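Local coordinates for aminotransferase class-III (Ochrobactrum anthropi, PDB 5GHG), which probably catalyses the transfer of amino groups between amines and carbonyl compounds, using a pyridoxal phosphate cofactor that is bound here in its aminated form, at residues K143-K148 with D205-L210; R147-H152 with G232-P237; E225-A230 with Q274-K279; K243-L248 with I253-D258. The protein carries 1 engineered substitution. All coordinates share one frame; numbering follows the deposited sequence.

Contact 1 of 4, residues K143-K148 with D205-L210; sequences KIISRK and DELEQL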
# COMPACT_ATOMS: atom_id res chain seq x y z
N LYS B 143 0.84 19.70 12.98
CA LYS B 143 -0.48 19.65 12.35
C LYS B 143 -0.34 19.79 10.84
O LYS B 143 0.54 20.50 10.33
CB LYS B 143 -1.37 20.76 12.92
CG LYS B 143 -1.69 20.60 14.43
CD LYS B 143 -2.38 21.84 14.99
CE LYS B 143 -2.55 21.80 16.50
NZ LYS B 143 -2.90 23.16 17.02
N ILE B 144 -1.21 19.10 10.12
CA ILE B 144 -1.24 19.13 8.67
C ILE B 144 -2.60 19.66 8.27
O ILE B 144 -3.62 19.14 8.74
CB ILE B 144 -1.02 17.74 8.04
CG1 ILE B 144 0.16 17.00 8.69
CG2 ILE B 144 -0.92 17.85 6.50
CD1 ILE B 144 1.49 17.53 8.35
N ILE B 145 -2.62 20.65 7.39
CA ILE B 145 -3.86 21.20 6.88
C ILE B 145 -4.13 20.58 5.50
O ILE B 145 -3.30 20.70 4.60
CB ILE B 145 -3.81 22.73 6.78
CG1 ILE B 145 -3.58 23.32 8.18
CG2 ILE B 145 -5.12 23.28 6.20
CD1 ILE B 145 -3.35 24.82 8.16
N SER B 146 -5.29 19.95 5.35
CA SER B 146 -5.80 19.43 4.10
C SER B 146 -7.07 20.20 3.75
O SER B 146 -7.43 21.17 4.42
CB SER B 146 -6.09 17.93 4.23
OG SER B 146 -6.25 17.37 2.94
N ARG B 147 -7.77 19.75 2.73
CA ARG B 147 -8.96 20.47 2.28
C ARG B 147 -10.16 19.55 2.15
O ARG B 147 -10.02 18.38 1.78
CB ARG B 147 -8.71 21.16 0.94
CG ARG B 147 -7.58 22.15 0.98
CD ARG B 147 -7.31 22.72 -0.37
NE ARG B 147 -6.89 21.69 -1.32
CZ ARG B 147 -6.55 21.96 -2.58
NH1 ARG B 147 -6.56 23.21 -3.00
NH2 ARG B 147 -6.20 20.98 -3.41
N LYS B 148 -11.33 20.09 2.45
CA LYS B 148 -12.56 19.38 2.16
C LYS B 148 -12.61 18.98 0.69
O LYS B 148 -12.28 19.77 -0.19
CB LYS B 148 -13.77 20.24 2.52
CG LYS B 148 -14.00 20.35 4.02
CD LYS B 148 -15.23 21.21 4.30
CE LYS B 148 -15.48 21.42 5.78
NZ LYS B 148 -16.84 22.04 5.97
N ASP B 205 -8.01 33.90 3.24
CA ASP B 205 -8.28 34.50 4.55
C ASP B 205 -8.75 33.46 5.55
O ASP B 205 -8.34 33.48 6.71
CB ASP B 205 -9.34 35.59 4.43
CG ASP B 205 -8.83 36.85 3.74
OD1 ASP B 205 -7.61 36.97 3.54
OD2 ASP B 205 -9.68 37.70 3.39
N GLU B 206 -9.62 32.55 5.13
CA GLU B 206 -10.07 31.49 6.01
C GLU B 206 -8.91 30.56 6.38
O GLU B 206 -8.84 30.07 7.51
CB GLU B 206 -11.23 30.72 5.37
CG GLU B 206 -12.49 31.59 5.29
CD GLU B 206 -13.62 30.92 4.51
OE1 GLU B 206 -14.73 31.51 4.46
OE2 GLU B 206 -13.39 29.82 3.94
N LEU B 207 -8.02 30.30 5.42
CA LEU B 207 -6.81 29.53 5.73
C LEU B 207 -5.97 30.25 6.79
O LEU B 207 -5.52 29.64 7.77
CB LEU B 207 -6.00 29.30 4.46
CG LEU B 207 -4.60 28.69 4.64
CD1 LEU B 207 -4.67 27.31 5.31
CD2 LEU B 207 -3.93 28.59 3.30
N GLU B 208 -5.75 31.55 6.62
CA GLU B 208 -4.94 32.28 7.59
C GLU B 208 -5.63 32.33 8.95
O GLU B 208 -4.96 32.22 9.99
CB GLU B 208 -4.63 33.69 7.09
CG GLU B 208 -3.81 34.53 8.08
CD GLU B 208 -3.18 35.75 7.41
OE1 GLU B 208 -3.75 36.25 6.42
OE2 GLU B 208 -2.12 36.19 7.88
N GLN B 209 -6.96 32.45 8.96
CA GLN B 209 -7.70 32.43 10.22
C GLN B 209 -7.55 31.10 10.94
O GLN B 209 -7.44 31.05 12.16
CB GLN B 209 -9.19 32.74 9.98
CG GLN B 209 -9.43 34.18 9.58
CD GLN B 209 -10.80 34.37 8.95
OE1 GLN B 209 -11.74 33.61 9.21
NE2 GLN B 209 -10.93 35.38 8.12
N LEU B 210 -7.58 30.00 10.19
CA LEU B 210 -7.33 28.69 10.78
C LEU B 210 -5.92 28.61 11.37
O LEU B 210 -5.74 28.15 12.51
CB LEU B 210 -7.54 27.59 9.73
CG LEU B 210 -7.29 26.15 10.18
CD1 LEU B 210 -8.17 25.76 11.35
CD2 LEU B 210 -7.50 25.15 9.04

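Contact 2 of 4, residues R147-H152 with G232-P237; sequences RKRGYH and GVVVPP. With PMP (4'-deoxy-4'-aminopyridoxal-5'-phosphate), chain C.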
# COMPACT_ATOMS: atom_id res chain seq x y z
N ARG B 147 -7.77 19.75 2.73
CA ARG B 147 -8.96 20.47 2.28
C ARG B 147 -10.16 19.55 2.15
O ARG B 147 -10.02 18.38 1.78
CB ARG B 147 -8.71 21.16 0.94
CG ARG B 147 -7.58 22.15 0.98
CD ARG B 147 -7.31 22.72 -0.37
NE ARG B 147 -6.89 21.69 -1.32
CZ ARG B 147 -6.55 21.96 -2.58
NH1 ARG B 147 -6.56 23.21 -3.00
NH2 ARG B 147 -6.20 20.98 -3.41
N LYS B 148 -11.33 20.09 2.45
CA LYS B 148 -12.56 19.38 2.16
C LYS B 148 -12.61 18.98 0.69
O LYS B 148 -12.28 19.77 -0.19
CB LYS B 148 -13.77 20.24 2.52
CG LYS B 148 -14.00 20.35 4.02
CD LYS B 148 -15.23 21.21 4.30
CE LYS B 148 -15.48 21.42 5.78
NZ LYS B 148 -16.84 22.04 5.97
N ARG B 149 -13.00 17.74 0.43
CA ARG B 149 -13.08 17.15 -0.91
C ARG B 149 -11.72 16.86 -1.52
O ARG B 149 -11.66 16.34 -2.63
CB ARG B 149 -13.93 18.01 -1.87
CG ARG B 149 -15.42 17.99 -1.52
CD ARG B 149 -16.27 18.97 -2.36
NE ARG B 149 -16.37 18.54 -3.76
CZ ARG B 149 -16.88 19.30 -4.75
NH1 ARG B 149 -16.92 18.83 -5.99
NH2 ARG B 149 -17.36 20.51 -4.48
N GLY B 150 -10.62 17.14 -0.82
CA GLY B 150 -9.34 16.62 -1.24
C GLY B 150 -9.27 15.10 -1.11
O GLY B 150 -10.01 14.49 -0.34
N TYR B 151 -8.39 14.49 -1.87
CA TYR B 151 -8.23 13.03 -1.81
C TYR B 151 -6.75 12.69 -1.81
O TYR B 151 -6.02 13.07 -2.73
CB TYR B 151 -8.93 12.33 -2.97
CG TYR B 151 -8.91 10.83 -2.82
CD1 TYR B 151 -7.83 10.07 -3.28
CD2 TYR B 151 -9.95 10.17 -2.18
CE1 TYR B 151 -7.80 8.69 -3.13
CE2 TYR B 151 -9.93 8.78 -2.03
CZ TYR B 151 -8.85 8.06 -2.50
OH TYR B 151 -8.85 6.69 -2.35
N HIS B 152 -6.32 11.97 -0.80
CA HIS B 152 -4.90 11.72 -0.60
C HIS B 152 -4.59 10.28 -0.25
O HIS B 152 -3.44 9.97 0.09
CB HIS B 152 -4.38 12.68 0.48
CG HIS B 152 -4.62 14.11 0.14
ND1 HIS B 152 -3.95 14.76 -0.86
CD2 HIS B 152 -5.50 15.01 0.65
CE1 HIS B 152 -4.39 16.01 -0.96
NE2 HIS B 152 -5.32 16.18 -0.05
N GLY B 232 -14.00 15.47 -7.57
CA GLY B 232 -14.89 15.93 -8.60
C GLY B 232 -14.27 16.85 -9.65
O GLY B 232 -14.98 17.67 -10.26
N VAL B 233 -12.97 16.70 -9.89
CA VAL B 233 -12.26 17.55 -10.85
C VAL B 233 -12.52 19.02 -10.51
O VAL B 233 -13.08 19.76 -11.32
CB VAL B 233 -12.66 17.24 -12.31
CG1 VAL B 233 -11.75 17.97 -13.29
CG2 VAL B 233 -12.61 15.75 -12.58
N VAL B 234 -12.13 19.43 -9.31
CA VAL B 234 -12.34 20.81 -8.87
C VAL B 234 -11.12 21.63 -9.27
O VAL B 234 -10.02 21.42 -8.78
CB VAL B 234 -12.59 20.89 -7.35
CG1 VAL B 234 -12.71 22.35 -6.93
CG2 VAL B 234 -13.87 20.14 -6.97
N VAL B 235 -11.33 22.57 -10.18
CA VAL B 235 -10.28 23.50 -10.61
C VAL B 235 -10.38 24.70 -9.68
O VAL B 235 -11.47 25.27 -9.52
CB VAL B 235 -10.44 23.89 -12.09
CG1 VAL B 235 -9.33 24.83 -12.52
CG2 VAL B 235 -10.50 22.64 -12.98
N PRO B 236 -9.28 25.11 -9.05
CA PRO B 236 -9.37 26.22 -8.09
C PRO B 236 -9.57 27.53 -8.83
O PRO B 236 -9.25 27.63 -10.02
CB PRO B 236 -8.00 26.18 -7.39
CG PRO B 236 -7.07 25.61 -8.43
CD PRO B 236 -7.91 24.60 -9.21
N PRO B 237 -10.12 28.54 -8.16
CA PRO B 237 -10.34 29.82 -8.84
C PRO B 237 -9.01 30.48 -9.16
O PRO B 237 -7.96 30.18 -8.59
CB PRO B 237 -11.16 30.62 -7.82
CG PRO B 237 -10.81 30.03 -6.51
CD PRO B 237 -10.54 28.58 -6.75
N1 PMP C . -3.48 11.22 -3.93
C2 PMP C . -4.32 11.43 -4.98
C2A PMP C . -4.48 12.82 -5.51
C3 PMP C . -5.05 10.37 -5.55
O3 PMP C . -5.94 10.66 -6.55
C4 PMP C . -4.89 9.05 -5.05
C4A PMP C . -5.57 7.83 -5.64
N4A PMP C . -6.94 8.04 -6.05
C5 PMP C . -3.99 8.87 -3.96
C6 PMP C . -3.26 9.94 -3.46
C5A PMP C . -3.76 7.54 -3.32
O4P PMP C . -3.07 6.67 -4.21
P PMP C . -3.25 5.05 -4.04
O1P PMP C . -3.01 4.69 -2.62
O2P PMP C . -2.21 4.47 -4.99
O3P PMP C . -4.66 4.67 -4.43

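Contact 3 of 4, residues E225-A230 with Q274-K279; sequences EPVMGA and QTFDMK. With PMP (4'-deoxy-4'-aminopyridoxal-5'-phosphate), chain C.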
# COMPACT_ATOMS: atom_id res chain seq x y z
N GLU B 225 -3.81 18.85 -3.90
CA GLU B 225 -3.73 18.57 -5.32
C GLU B 225 -3.84 19.89 -6.10
O GLU B 225 -4.67 20.73 -5.75
CB GLU B 225 -4.87 17.65 -5.75
CG GLU B 225 -5.03 16.41 -4.90
CD GLU B 225 -6.48 15.91 -4.88
OE1 GLU B 225 -7.24 16.29 -3.96
OE2 GLU B 225 -6.85 15.16 -5.82
N PRO B 226 -3.06 20.07 -7.16
CA PRO B 226 -3.27 21.27 -8.00
C PRO B 226 -4.71 21.37 -8.47
O PRO B 226 -5.35 22.43 -8.35
CB PRO B 226 -2.27 21.07 -9.15
CG PRO B 226 -1.18 20.23 -8.55
CD PRO B 226 -1.89 19.28 -7.60
N VAL B 227 -5.24 20.27 -8.99
CA VAL B 227 -6.66 20.10 -9.32
C VAL B 227 -7.14 18.87 -8.54
O VAL B 227 -6.50 17.82 -8.60
CB VAL B 227 -6.85 19.86 -10.84
CG1 VAL B 227 -8.29 19.47 -11.14
CG2 VAL B 227 -6.45 21.09 -11.65
N MET B 228 -8.26 19.00 -7.84
CA MET B 228 -8.78 17.88 -7.06
C MET B 228 -9.40 16.85 -7.99
O MET B 228 -10.34 17.17 -8.72
CB MET B 228 -9.80 18.34 -6.04
CG MET B 228 -9.23 19.14 -4.89
SD MET B 228 -10.55 19.87 -3.89
CE MET B 228 -9.62 20.35 -2.44
N GLY B 229 -8.90 15.62 -7.96
CA GLY B 229 -9.41 14.60 -8.85
C GLY B 229 -10.64 13.90 -8.32
O GLY B 229 -11.77 14.19 -8.74
N ALA B 230 -10.43 12.98 -7.37
CA ALA B 230 -11.51 12.17 -6.82
C ALA B 230 -12.62 13.02 -6.23
O ALA B 230 -13.77 12.58 -6.15
CB ALA B 230 -10.98 11.20 -5.76
N GLN B 274 3.33 23.22 -12.34
CA GLN B 274 3.71 24.21 -13.35
C GLN B 274 2.48 24.92 -13.87
O GLN B 274 2.48 26.15 -14.01
CB GLN B 274 4.47 23.54 -14.49
CG GLN B 274 5.72 22.81 -14.02
CD GLN B 274 6.30 21.87 -15.07
OE1 GLN B 274 5.66 20.90 -15.48
NE2 GLN B 274 7.54 22.14 -15.47
N THR B 275 1.40 24.16 -14.12
CA THR B 275 0.17 24.76 -14.64
C THR B 275 -0.36 25.84 -13.71
O THR B 275 -0.88 26.86 -14.17
CB THR B 275 -0.90 23.68 -14.86
OG1 THR B 275 -0.40 22.70 -15.76
CG2 THR B 275 -2.17 24.28 -15.45
N PHE B 276 -0.25 25.64 -12.40
CA PHE B 276 -0.83 26.54 -11.43
C PHE B 276 0.21 27.37 -10.68
O PHE B 276 -0.12 28.03 -9.71
CB PHE B 276 -1.71 25.76 -10.46
CG PHE B 276 -2.95 25.24 -11.11
CD1 PHE B 276 -4.06 26.06 -11.27
CD2 PHE B 276 -3.00 23.96 -11.63
CE1 PHE B 276 -5.20 25.59 -11.91
CE2 PHE B 276 -4.15 23.49 -12.27
CZ PHE B 276 -5.23 24.30 -12.40
N ASP B 277 1.46 27.37 -11.15
CA ASP B 277 2.55 28.14 -10.54
C ASP B 277 2.66 27.86 -9.04
O ASP B 277 2.72 28.78 -8.21
CB ASP B 277 2.38 29.64 -10.81
CG ASP B 277 3.69 30.41 -10.56
OD1 ASP B 277 4.79 29.81 -10.74
OD2 ASP B 277 3.64 31.59 -10.16
N MET B 278 2.71 26.59 -8.69
CA MET B 278 2.94 26.15 -7.32
C MET B 278 4.42 25.84 -7.13
O MET B 278 5.08 25.32 -8.03
CB MET B 278 2.10 24.91 -7.00
CG MET B 278 0.62 25.18 -7.00
SD MET B 278 -0.36 23.67 -7.17
CE MET B 278 0.00 22.83 -5.63
N LYS B 279 4.92 26.14 -5.93
CA LYS B 279 6.33 25.96 -5.59
C LYS B 279 6.40 25.05 -4.37
O LYS B 279 6.70 25.49 -3.27
CB LYS B 279 7.02 27.30 -5.34
CG LYS B 279 7.05 28.17 -6.58
CD LYS B 279 7.89 29.43 -6.40
CE LYS B 279 8.00 30.20 -7.73
NZ LYS B 279 8.44 31.61 -7.52
N1 PMP C . -3.48 11.22 -3.93
C2 PMP C . -4.32 11.43 -4.98
C2A PMP C . -4.48 12.82 -5.51
C3 PMP C . -5.05 10.37 -5.55
O3 PMP C . -5.94 10.66 -6.55
C4 PMP C . -4.89 9.05 -5.05
C4A PMP C . -5.57 7.83 -5.64
N4A PMP C . -6.94 8.04 -6.05
C5 PMP C . -3.99 8.87 -3.96
C6 PMP C . -3.26 9.94 -3.46
C5A PMP C . -3.76 7.54 -3.32
O4P PMP C . -3.07 6.67 -4.21
P PMP C . -3.25 5.05 -4.04
O1P PMP C . -3.01 4.69 -2.62
O2P PMP C . -2.21 4.47 -4.99
O3P PMP C . -4.66 4.67 -4.43

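Contact 4 of 4, residues K243-L248 with I253-D258; sequences KVQAVL and ILLIAD. With PMP (4'-deoxy-4'-aminopyridoxal-5'-phosphate), chain C.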
# COMPACT_ATOMS: atom_id res chain seq x y z
N LYS B 243 -2.46 33.33 -3.72
CA LYS B 243 -2.85 33.84 -2.41
C LYS B 243 -2.60 32.82 -1.31
O LYS B 243 -2.18 33.19 -0.21
CB LYS B 243 -4.30 34.30 -2.44
CG LYS B 243 -4.55 35.40 -3.46
CD LYS B 243 -6.04 35.69 -3.68
CE LYS B 243 -6.21 36.94 -4.58
NZ LYS B 243 -7.59 37.09 -5.11
N VAL B 244 -2.85 31.53 -1.58
CA VAL B 244 -2.57 30.51 -0.57
C VAL B 244 -1.08 30.47 -0.25
O VAL B 244 -0.68 30.44 0.93
CB VAL B 244 -3.10 29.13 -1.02
CG1 VAL B 244 -2.53 28.00 -0.13
CG2 VAL B 244 -4.61 29.11 -0.96
N GLN B 245 -0.24 30.49 -1.28
CA GLN B 245 1.20 30.39 -1.05
C GLN B 245 1.74 31.59 -0.27
O GLN B 245 2.64 31.44 0.57
CB GLN B 245 1.94 30.22 -2.38
CG GLN B 245 1.75 28.82 -2.98
CD GLN B 245 2.44 28.63 -4.30
OE1 GLN B 245 3.52 28.04 -4.36
NE2 GLN B 245 1.83 29.13 -5.37
N ALA B 246 1.16 32.77 -0.49
CA ALA B 246 1.54 33.95 0.30
C ALA B 246 1.28 33.72 1.79
O ALA B 246 2.12 34.07 2.63
CB ALA B 246 0.79 35.18 -0.19
N VAL B 247 0.12 33.14 2.13
CA VAL B 247 -0.19 32.81 3.52
C VAL B 247 0.80 31.80 4.07
O VAL B 247 1.37 31.98 5.17
CB VAL B 247 -1.64 32.30 3.65
CG1 VAL B 247 -1.92 31.82 5.06
CG2 VAL B 247 -2.64 33.38 3.23
N LEU B 248 1.00 30.69 3.35
CA LEU B 248 1.90 29.66 3.85
C LEU B 248 3.30 30.22 4.09
O LEU B 248 3.92 29.91 5.12
CB LEU B 248 1.96 28.49 2.86
CG LEU B 248 0.61 27.79 2.60
CD1 LEU B 248 0.80 26.64 1.59
CD2 LEU B 248 0.01 27.27 3.90
N ILE B 253 5.17 27.53 6.59
CA ILE B 253 4.49 26.23 6.52
C ILE B 253 4.90 25.55 5.22
O ILE B 253 4.87 26.17 4.14
CB ILE B 253 2.97 26.41 6.60
CG1 ILE B 253 2.60 27.02 7.98
CG2 ILE B 253 2.25 25.08 6.34
CD1 ILE B 253 1.19 27.61 8.04
N LEU B 254 5.26 24.28 5.30
CA LEU B 254 5.66 23.53 4.10
C LEU B 254 4.46 23.32 3.17
O LEU B 254 3.33 23.11 3.61
CB LEU B 254 6.25 22.18 4.48
CG LEU B 254 7.50 22.14 5.35
CD1 LEU B 254 7.77 20.72 5.81
CD2 LEU B 254 8.68 22.71 4.58
N LEU B 255 4.73 23.34 1.86
CA LEU B 255 3.72 23.06 0.85
C LEU B 255 3.98 21.68 0.25
O LEU B 255 5.05 21.44 -0.32
CB LEU B 255 3.72 24.11 -0.26
CG LEU B 255 2.81 23.81 -1.44
CD1 LEU B 255 1.35 23.70 -0.99
CD2 LEU B 255 2.97 24.88 -2.50
N ILE B 256 3.00 20.79 0.37
CA ILE B 256 3.03 19.47 -0.25
C ILE B 256 2.11 19.51 -1.46
O ILE B 256 0.90 19.74 -1.32
CB ILE B 256 2.56 18.38 0.72
CG1 ILE B 256 3.39 18.37 2.01
CG2 ILE B 256 2.61 16.99 0.06
CD1 ILE B 256 2.71 17.60 3.12
N ALA B 257 2.66 19.28 -2.66
CA ALA B 257 1.86 19.16 -3.86
C ALA B 257 1.60 17.67 -4.10
O ALA B 257 2.53 16.90 -4.35
CB ALA B 257 2.57 19.79 -5.06
N ASP B 258 0.33 17.28 -4.03
CA ASP B 258 -0.07 15.90 -4.32
C ASP B 258 -0.36 15.82 -5.82
O ASP B 258 -1.45 16.17 -6.27
CB ASP B 258 -1.29 15.51 -3.50
CG ASP B 258 -1.64 14.03 -3.66
OD1 ASP B 258 -1.25 13.44 -4.68
OD2 ASP B 258 -2.29 13.47 -2.75
N1 PMP C . -3.48 11.22 -3.93
C2 PMP C . -4.32 11.43 -4.98
C2A PMP C . -4.48 12.82 -5.51
C3 PMP C . -5.05 10.37 -5.55
O3 PMP C . -5.94 10.66 -6.55
C4 PMP C . -4.89 9.05 -5.05
C4A PMP C . -5.57 7.83 -5.64
N4A PMP C . -6.94 8.04 -6.05
C5 PMP C . -3.99 8.87 -3.96
C6 PMP C . -3.26 9.94 -3.46
C5A PMP C . -3.76 7.54 -3.32
O4P PMP C . -3.07 6.67 -4.21
P PMP C . -3.25 5.05 -4.04
O1P PMP C . -3.01 4.69 -2.62
O2P PMP C . -2.21 4.47 -4.99
O3P PMP C . -4.66 4.67 -4.43

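Contact 1 of 4, residues K143-K148 with D205-L210
I145 of strand 143-147 meets L207 and L210 of helix 196-214 by methyl contacts, and its side chain sets out toward the helix. Both branches of the isoleucine take part. CG1 stands beside the backbone N (chi1 -61°) and the chain then runs on extended, which carries CD1 well out from the strand; CG2, anti to the backbone N, stays lower and offers a second surface. CD1 of I145 lies 4.0 Å from CD1 of L207, and the same leucine methyl is 4.2 Å from I145 CG2, so it rests against both branches. The two side chains cross obliquely.

The two leucines share one conformation, CG anti to the backbone N and chi2 near 60°, yet use it differently. L207 does not set out toward the strand, and its folded-back branch, CD1, makes the approach. L210, one turn further along the helix, does point at the strand, and here the extended branch, CD2, leads: it meets I145 CG2 tip to tip at 4.2 Å. All these separations are ordinary van der Waals distances, and the interface is small, with 119 Å² buried over both sides.

Around this point the layers of the fold close in. I145 also packs on I219 and F222 of strand 219-224 and on T181 of strand 178-181, the two strands flanking its own in the mixed sheet that also holds strand 254-258, while L207 also packs on V244 and V247 of helix 240-250, which lies beside helix 196-214.

Contact 2 of 4, residues R147-H152 with G232-P237
R149 lays its guanidinium against V234 where two loops of the cofactor-binding domain meet, one built round a type II beta turn from R147 to G150, the other round a G1 beta bulge at V233 and V234. V234 CG2 sits over one face of the guanidinium, 3.5 Å from R149 NH1 and displaced toward the rim of the group. The two side chains cross at about a right angle. At the edge, near the guanidinium plane, comes G232 CA, 4.4 Å from R149 NH1. A bend at chi3 (69°) in an otherwise extended chain turns the flat group into this position, and polar partners fix its rotation: NH1 bonds to G231 O and NH2 to H185 ND1.

The next shell sets the backbones. G150 N closes the turn on R147 O at 2.9 Å, with R149 in the positive-phi corner, and in the other loop V234 pairs with M228 while R375 takes the carbonyl oxygens of G232 and V233. R147 reaches back from the turn to E225 O and Y240 OH.

Beyond the turn the chain enters the cofactor pocket. H152 is held by D258 through ND1, and its carbonyl carbon lies 3.5 Å from PMP C6. Y151 N donates to E225 OE1 and Y151 OH is hydrogen-bonded to Y20 OH, so backbone and hydroxyl are both held; G322 of the second subunit also packs on Y151. Its CE1 comes within 3.1 Å of N4A, the amino nitrogen of PMP, which approaches the tyrosine ring obliquely.

Contact 3 of 4, residues E225-A230 with Q274-K279
P226 and V227 pack against F276 and M278, the residues on either side of D277 at a Schellman motif that ends helix 272-275. D277, with positive phi, is its C-prime residue, and the side chains of F276 and M278 both point toward the loop that follows strand 219-224. F276 and V227 cross at about a right angle: V227 CG2 comes to 3.4 Å from F276 CE2 and nearly as close to CZ, approaching the ring obliquely. P226 CB lies 3.9 Å from F276 CD2, and P226 O stands over one face of the ring, offset toward the rim.

M278 lies across the proline ring, again roughly perpendicular. Its SD is 3.8 Å from P226 CB and equally near CG, and the bend at chi3 (66°) brings CE to 4.1 Å from P226 CG. P226 CB thus touches both the aromatic ring and the sulfur.

On the cofactor side of the same loop, the extended side chain of E225 reaches the backbone of its own loop. G229 N donates to E225 OE2 at 3.0 Å, nearly straight (170°) but from above the carboxylate plane, and this OE2 lies 3.3 Å from C2A, the methyl of PMP.

Contact 4 of 4, residues K243-L248 with I253-D258
In the beta-alpha-beta unit formed by strand 219-224, helix 240-250 and strand 254-258, L248 is the main helix residue packed against the returning strand. Its two methyls divide the work: CD1 meets L255 CD1 at 4.0 Å, and CD2 meets I253 CG2 at the same separation. Both pairs cross at about a right angle. I253, just before the strand, and L255, on it, both point toward the helix, and L248 CD1 and CD2 fit one against each.

The backbone ties the turn as well. I253 N donates to L248 O at 3.1 Å in an almost straight N-H...O line (179°), although the donor is tilted 33° from the carbonyl plane.

About one turn earlier in the helix, Q245 crosses L255 with its extended chain; OE1 lies 3.7 Å from L255 CD2, a plain packing contact. The amide is committed elsewhere, OE1 accepting from K279 N and NE2 donating to D277 O and W241 O, which hold it in place.

At the far end of the strand D258 OD2 lies 2.8 Å from PMP N1, the pyridine nitrogen; N122 ND2 bonds to the same oxygen and V260 N to OD1. A strand-end aspartate at the pyridine nitrogen, carried by a helix-covered sheet, is characteristic of the fold type I aminotransferases.

How the contacts relate
Contacts 1 and 4 lie on the sheet with strands 143-147, 219-224 and 254-258; contacts 2 and 3 involve loops that follow its strands. The first two, with centres about 10 Å apart, pack helices 196-214 and 240-250 on strands 143-147 and 254-258, which are separated by strand 219-224, and the helices also touch through L207 and L248. Contacts 2 and 3 are also about 10 Å apart. Along the chain, contact 1 closes before contacts 3 and 4 open, contacts 2 and 3 interleave, and contact 4 is nested within contact 3. Contacts 1 and 2 share R147 and K148. Contacts 2, 3 and 4 all reach PMP, so residues far apart in sequence converge on one cofactor.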